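Local coordinates for YHR177W (Saccharomyces cerevisiae, PDB 4M8B), which probably regulates transcription as a fungal DNA-binding protein, this chain being the piece that holds its WOPR domain, at residues V22-F27 and Q172-A177; D15-A20 and F168-K173. All coordinates share one frame; numbering follows the deposited sequence.

Contact 1: residues V22-F27 and Q172-A177; sequences VFQGVF and QKLLDA
L174 is the side chain that helix 172-179 sends against helix 16-28, and its two methyls are shared out among three residues there. CD1 goes to F27, 3.8 Å from CE2 of the ring, which it meets at a slant. CD2 comes alongside the backbone between F23 and Q24: it lies 4.0 Å from F23 CB and 3.9 Å from Q24 N. With CG anti to its own backbone N (chi1 -176°), L174 points its two methyls at the turn F23-F27.

F23 gives little more than its CB to this contact, because its ring turns off toward the sheet. Q24 behaves the other way. Its chain bends at chi2 (63°), which brings OE1 to 3.8 Å from L174 CD2, so an amide end rests against a methyl group. That amide has polar partners just beyond the segments: OE1 probably accepts from the backbone N of S171, right before helix 172-179, and NE2 reaches N28 OD1. The glutamine thus probably ties helix 16-28 to the N-cap residue of helix 172-179, next to the leucine that packs between the two helices. The F27 ring also carries its own helix's backbone against one face, where F23 O stands 3.2 Å above the plane, offset toward the rim.

The two helix segments run at 135° to each other, and their axes come within 11.0 Å at closest; L174 supplies more than half of the surface buried between them. Beneath them lies the antiparallel sheet: L174 and F23 both touch L125 of strand 113-128, F23 also packs on F140 and L142 of strand 137-147, and the F27 ring meets those of F127 and F140.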
# COMPACT_ATOMS: atom_id res chain seq x y z
N VAL C 22 5.22 -8.04 7.10
CA VAL C 22 3.77 -8.01 6.91
C VAL C 22 3.28 -9.29 6.22
O VAL C 22 2.36 -9.95 6.70
CB VAL C 22 3.33 -6.79 6.09
CG1 VAL C 22 1.82 -6.82 5.86
CG2 VAL C 22 3.74 -5.51 6.79
N PHE C 23 3.91 -9.63 5.10
CA PHE C 23 3.58 -10.84 4.36
C PHE C 23 3.73 -12.09 5.23
O PHE C 23 2.84 -12.94 5.25
CB PHE C 23 4.46 -10.95 3.11
CG PHE C 23 4.01 -10.07 1.97
CD1 PHE C 23 2.67 -9.94 1.66
CD2 PHE C 23 4.93 -9.38 1.20
CE1 PHE C 23 2.25 -9.14 0.61
CE2 PHE C 23 4.52 -8.58 0.15
CZ PHE C 23 3.18 -8.46 -0.14
N GLN C 24 4.85 -12.20 5.94
CA GLN C 24 5.09 -13.35 6.80
C GLN C 24 4.02 -13.44 7.88
O GLN C 24 3.52 -14.52 8.19
CB GLN C 24 6.48 -13.29 7.43
CG GLN C 24 6.88 -14.56 8.18
CD GLN C 24 6.97 -15.78 7.27
OE1 GLN C 24 7.65 -15.75 6.25
NE2 GLN C 24 6.27 -16.85 7.64
N GLY C 25 3.65 -12.28 8.42
CA GLY C 25 2.60 -12.21 9.42
C GLY C 25 1.27 -12.68 8.87
O GLY C 25 0.44 -13.22 9.60
N VAL C 26 1.06 -12.47 7.57
CA VAL C 26 -0.16 -12.92 6.91
C VAL C 26 -0.11 -14.42 6.64
O VAL C 26 -1.11 -15.12 6.82
CB VAL C 26 -0.41 -12.15 5.59
CG1 VAL C 26 -1.52 -12.80 4.81
CG2 VAL C 26 -0.73 -10.69 5.87
N PHE C 27 1.05 -14.90 6.20
CA PHE C 27 1.24 -16.33 5.94
C PHE C 27 1.04 -17.15 7.22
O PHE C 27 0.49 -18.25 7.17
CB PHE C 27 2.64 -16.59 5.38
CG PHE C 27 2.89 -15.96 4.03
CD1 PHE C 27 1.84 -15.46 3.27
CD2 PHE C 27 4.18 -15.86 3.53
CE1 PHE C 27 2.08 -14.88 2.03
CE2 PHE C 27 4.42 -15.28 2.29
CZ PHE C 27 3.37 -14.79 1.54
N GLN C 172 13.48 -17.36 4.08
CA GLN C 172 14.40 -17.00 3.00
C GLN C 172 13.71 -17.05 1.64
O GLN C 172 14.03 -16.27 0.75
CB GLN C 172 15.63 -17.91 3.00
CG GLN C 172 16.72 -17.45 2.04
CD GLN C 172 17.30 -16.09 2.41
OE1 GLN C 172 17.46 -15.78 3.59
NE2 GLN C 172 17.61 -15.28 1.41
N LYS C 173 12.76 -17.97 1.49
CA LYS C 173 12.02 -18.10 0.24
C LYS C 173 11.25 -16.81 -0.06
O LYS C 173 11.09 -16.43 -1.22
CB LYS C 173 11.06 -19.30 0.28
CG LYS C 173 10.35 -19.56 -1.04
CD LYS C 173 9.53 -20.85 -1.03
CE LYS C 173 8.25 -20.72 -0.23
NZ LYS C 173 7.18 -21.64 -0.73
N LEU C 174 10.79 -16.15 0.99
CA LEU C 174 10.08 -14.88 0.86
C LEU C 174 11.05 -13.77 0.48
O LEU C 174 10.77 -12.97 -0.41
CB LEU C 174 9.36 -14.53 2.16
CG LEU C 174 8.48 -13.28 2.16
CD1 LEU C 174 7.44 -13.38 1.06
CD2 LEU C 174 7.82 -13.07 3.51
N LEU C 175 12.20 -13.74 1.15
CA LEU C 175 13.24 -12.75 0.85
C LEU C 175 13.73 -12.87 -0.59
O LEU C 175 13.95 -11.86 -1.26
CB LEU C 175 14.40 -12.88 1.84
CG LEU C 175 14.15 -12.28 3.23
CD1 LEU C 175 15.33 -12.54 4.17
CD2 LEU C 175 13.89 -10.79 3.11
N ASP C 176 13.90 -14.10 -1.07
CA ASP C 176 14.34 -14.33 -2.44
C ASP C 176 13.28 -13.86 -3.43
O ASP C 176 13.59 -13.17 -4.40
CB ASP C 176 14.67 -15.81 -2.66
CG ASP C 176 15.91 -16.25 -1.91
OD1 ASP C 176 16.79 -15.41 -1.66
OD2 ASP C 176 15.99 -17.45 -1.56
N ALA C 177 12.03 -14.25 -3.18
CA ALA C 177 10.91 -13.85 -4.02
C ALA C 177 10.78 -12.33 -4.11
O ALA C 177 10.47 -11.78 -5.17
CB ALA C 177 9.62 -14.46 -3.50

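Contact 2: residues D15-A20 and F168-K173; sequences DEQDLA and FRPSQK
D18 OD2, held by R158 NE in a salt bridge and by the backbone N of D14, secures the first turn of the helix whose A20 meets P170. R158 also bridges through NH2 to OD1 of D15, the N-cap residue, whose capping bond to D18 N is weak, so one arginine ties the cap and the first turn together.

The contact proper is apolar. A20 CB points at the proline ring, 3.4 Å from P170 CG and 3.6 Å from P170 CB. These two are buried, and they account for most of the surface that the segments cover on each other. On the proline side the touching edge is the CB-CG part of the ring, with CG the atom that both A20 and Q17 approach. Q17, one turn earlier on the same side of the helix, leaves with CG anti to its backbone N and then bends at chi2 (54°). Its side chain crosses that of P170 at about a right angle, NE2 ending 3.9 Å from P170 CG and 4.0 Å from P170 CD.

Helix 16-28 belongs to the Gti1/Pac2 family region, the WOPR domain of fungal transcription regulators, and the link that leads into helix 172-179 passes over it here. P170 is buried in that link, its ring turned toward the helix, while the first bond of the neighbouring R169 side chain leads away from the helix, and that residue is exposed. L21 and L175 add to the packing around the proline. F168 starts toward the helix as well, but its ring swings off to touch N28 and N30. Right after the proline, S171 takes the N-cap position of helix 172-179, where its OG weakly accepts from L174 N.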
# COMPACT_ATOMS: atom_id res chain seq x y z
N ASP C 15 10.78 -0.20 3.00
CA ASP C 15 11.61 -1.09 2.20
C ASP C 15 11.12 -2.54 2.24
O ASP C 15 10.06 -2.84 2.79
CB ASP C 15 13.07 -1.02 2.66
CG ASP C 15 13.29 -1.60 4.04
OD1 ASP C 15 12.35 -1.54 4.87
OD2 ASP C 15 14.39 -2.13 4.31
N GLU C 16 11.90 -3.44 1.64
CA GLU C 16 11.51 -4.84 1.52
C GLU C 16 11.45 -5.57 2.86
O GLU C 16 10.74 -6.56 3.01
CB GLU C 16 12.43 -5.58 0.54
CG GLU C 16 12.45 -4.99 -0.86
CD GLU C 16 13.27 -5.82 -1.84
OE1 GLU C 16 13.42 -7.04 -1.62
OE2 GLU C 16 13.78 -5.24 -2.83
N GLN C 17 12.20 -5.07 3.84
CA GLN C 17 12.18 -5.68 5.17
C GLN C 17 10.83 -5.44 5.84
O GLN C 17 10.30 -6.32 6.51
CB GLN C 17 13.32 -5.15 6.03
CG GLN C 17 13.44 -5.83 7.39
CD GLN C 17 13.55 -7.35 7.28
OE1 GLN C 17 13.92 -7.88 6.23
NE2 GLN C 17 13.22 -8.05 8.36
N ASP C 18 10.28 -4.25 5.63
CA ASP C 18 8.94 -3.93 6.12
C ASP C 18 7.89 -4.81 5.44
O ASP C 18 7.01 -5.35 6.10
CB ASP C 18 8.63 -2.45 5.91
CG ASP C 18 9.39 -1.54 6.86
OD1 ASP C 18 9.65 -1.97 8.00
OD2 ASP C 18 9.73 -0.40 6.47
N LEU C 19 8.00 -4.96 4.12
CA LEU C 19 7.09 -5.82 3.36
C LEU C 19 7.14 -7.26 3.83
O LEU C 19 6.10 -7.90 3.99
CB LEU C 19 7.45 -5.79 1.87
CG LEU C 19 6.95 -4.63 1.02
CD1 LEU C 19 7.55 -4.72 -0.38
CD2 LEU C 19 5.43 -4.67 0.94
N ALA C 20 8.35 -7.76 4.05
CA ALA C 20 8.55 -9.17 4.37
C ALA C 20 7.87 -9.55 5.68
O ALA C 20 7.27 -10.62 5.79
CB ALA C 20 10.03 -9.49 4.43
N PHE C 168 7.50 -12.17 13.13
CA PHE C 168 7.18 -12.37 11.72
C PHE C 168 8.43 -12.35 10.87
O PHE C 168 8.39 -11.98 9.69
CB PHE C 168 6.19 -11.31 11.25
CG PHE C 168 4.90 -11.29 12.02
CD1 PHE C 168 4.27 -12.48 12.36
CD2 PHE C 168 4.33 -10.10 12.41
CE1 PHE C 168 3.09 -12.47 13.08
CE2 PHE C 168 3.14 -10.09 13.13
CZ PHE C 168 2.52 -11.28 13.47
N ARG C 169 9.55 -12.74 11.47
CA ARG C 169 10.83 -12.84 10.77
C ARG C 169 10.64 -13.66 9.49
O ARG C 169 10.12 -14.77 9.53
CB ARG C 169 11.87 -13.51 11.67
CG ARG C 169 13.28 -13.53 11.11
CD ARG C 169 14.08 -14.67 11.73
NE ARG C 169 13.42 -15.95 11.51
CZ ARG C 169 13.59 -16.71 10.44
NH1 ARG C 169 14.42 -16.32 9.48
NH2 ARG C 169 12.94 -17.86 10.32
N PRO C 170 11.05 -13.08 8.35
CA PRO C 170 10.78 -13.60 7.00
C PRO C 170 11.55 -14.87 6.65
O PRO C 170 12.76 -14.94 6.90
CB PRO C 170 11.24 -12.46 6.08
CG PRO C 170 11.42 -11.27 6.97
CD PRO C 170 11.80 -11.82 8.30
N SER C 171 10.88 -15.86 6.06
CA SER C 171 11.55 -17.04 5.53
C SER C 171 12.41 -16.61 4.35
O SER C 171 12.11 -15.62 3.68
CB SER C 171 10.54 -18.09 5.08
OG SER C 171 9.85 -17.67 3.92
N GLN C 172 13.48 -17.36 4.08
CA GLN C 172 14.40 -17.00 3.00
C GLN C 172 13.71 -17.05 1.64
O GLN C 172 14.03 -16.27 0.75
CB GLN C 172 15.63 -17.91 3.00
CG GLN C 172 16.72 -17.45 2.04
CD GLN C 172 17.30 -16.09 2.41
OE1 GLN C 172 17.46 -15.78 3.59
NE2 GLN C 172 17.61 -15.28 1.41
N LYS C 173 12.76 -17.97 1.49
CA LYS C 173 12.02 -18.10 0.24
C LYS C 173 11.25 -16.81 -0.06
O LYS C 173 11.09 -16.43 -1.22
CB LYS C 173 11.06 -19.30 0.28
CG LYS C 173 10.35 -19.56 -1.04
CD LYS C 173 9.53 -20.85 -1.03
CE LYS C 173 8.25 -20.72 -0.23
NZ LYS C 173 7.18 -21.64 -0.73

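Overall arrangement
Both contacts join helix 16-28 to the chain around helix 172-179, and their centres lie only 5 Å apart. Along the chain, 15-20 and then 22-27 come first; roughly 145 residues later, including most of the antiparallel sheet, 168-173 arrives and runs on into 172-177, sharing Q172 and K173. Contact 2 thus takes the approach to the later helix and contact 1 its first turns. They also touch one another: F168 CD1 packs on G25 CA, and L174 CD2 on A20 O. Their nearest atoms are about 10 and 11 Å from the bound nucleic acid, so they bring early and late parts of the chain together without reaching the DNA.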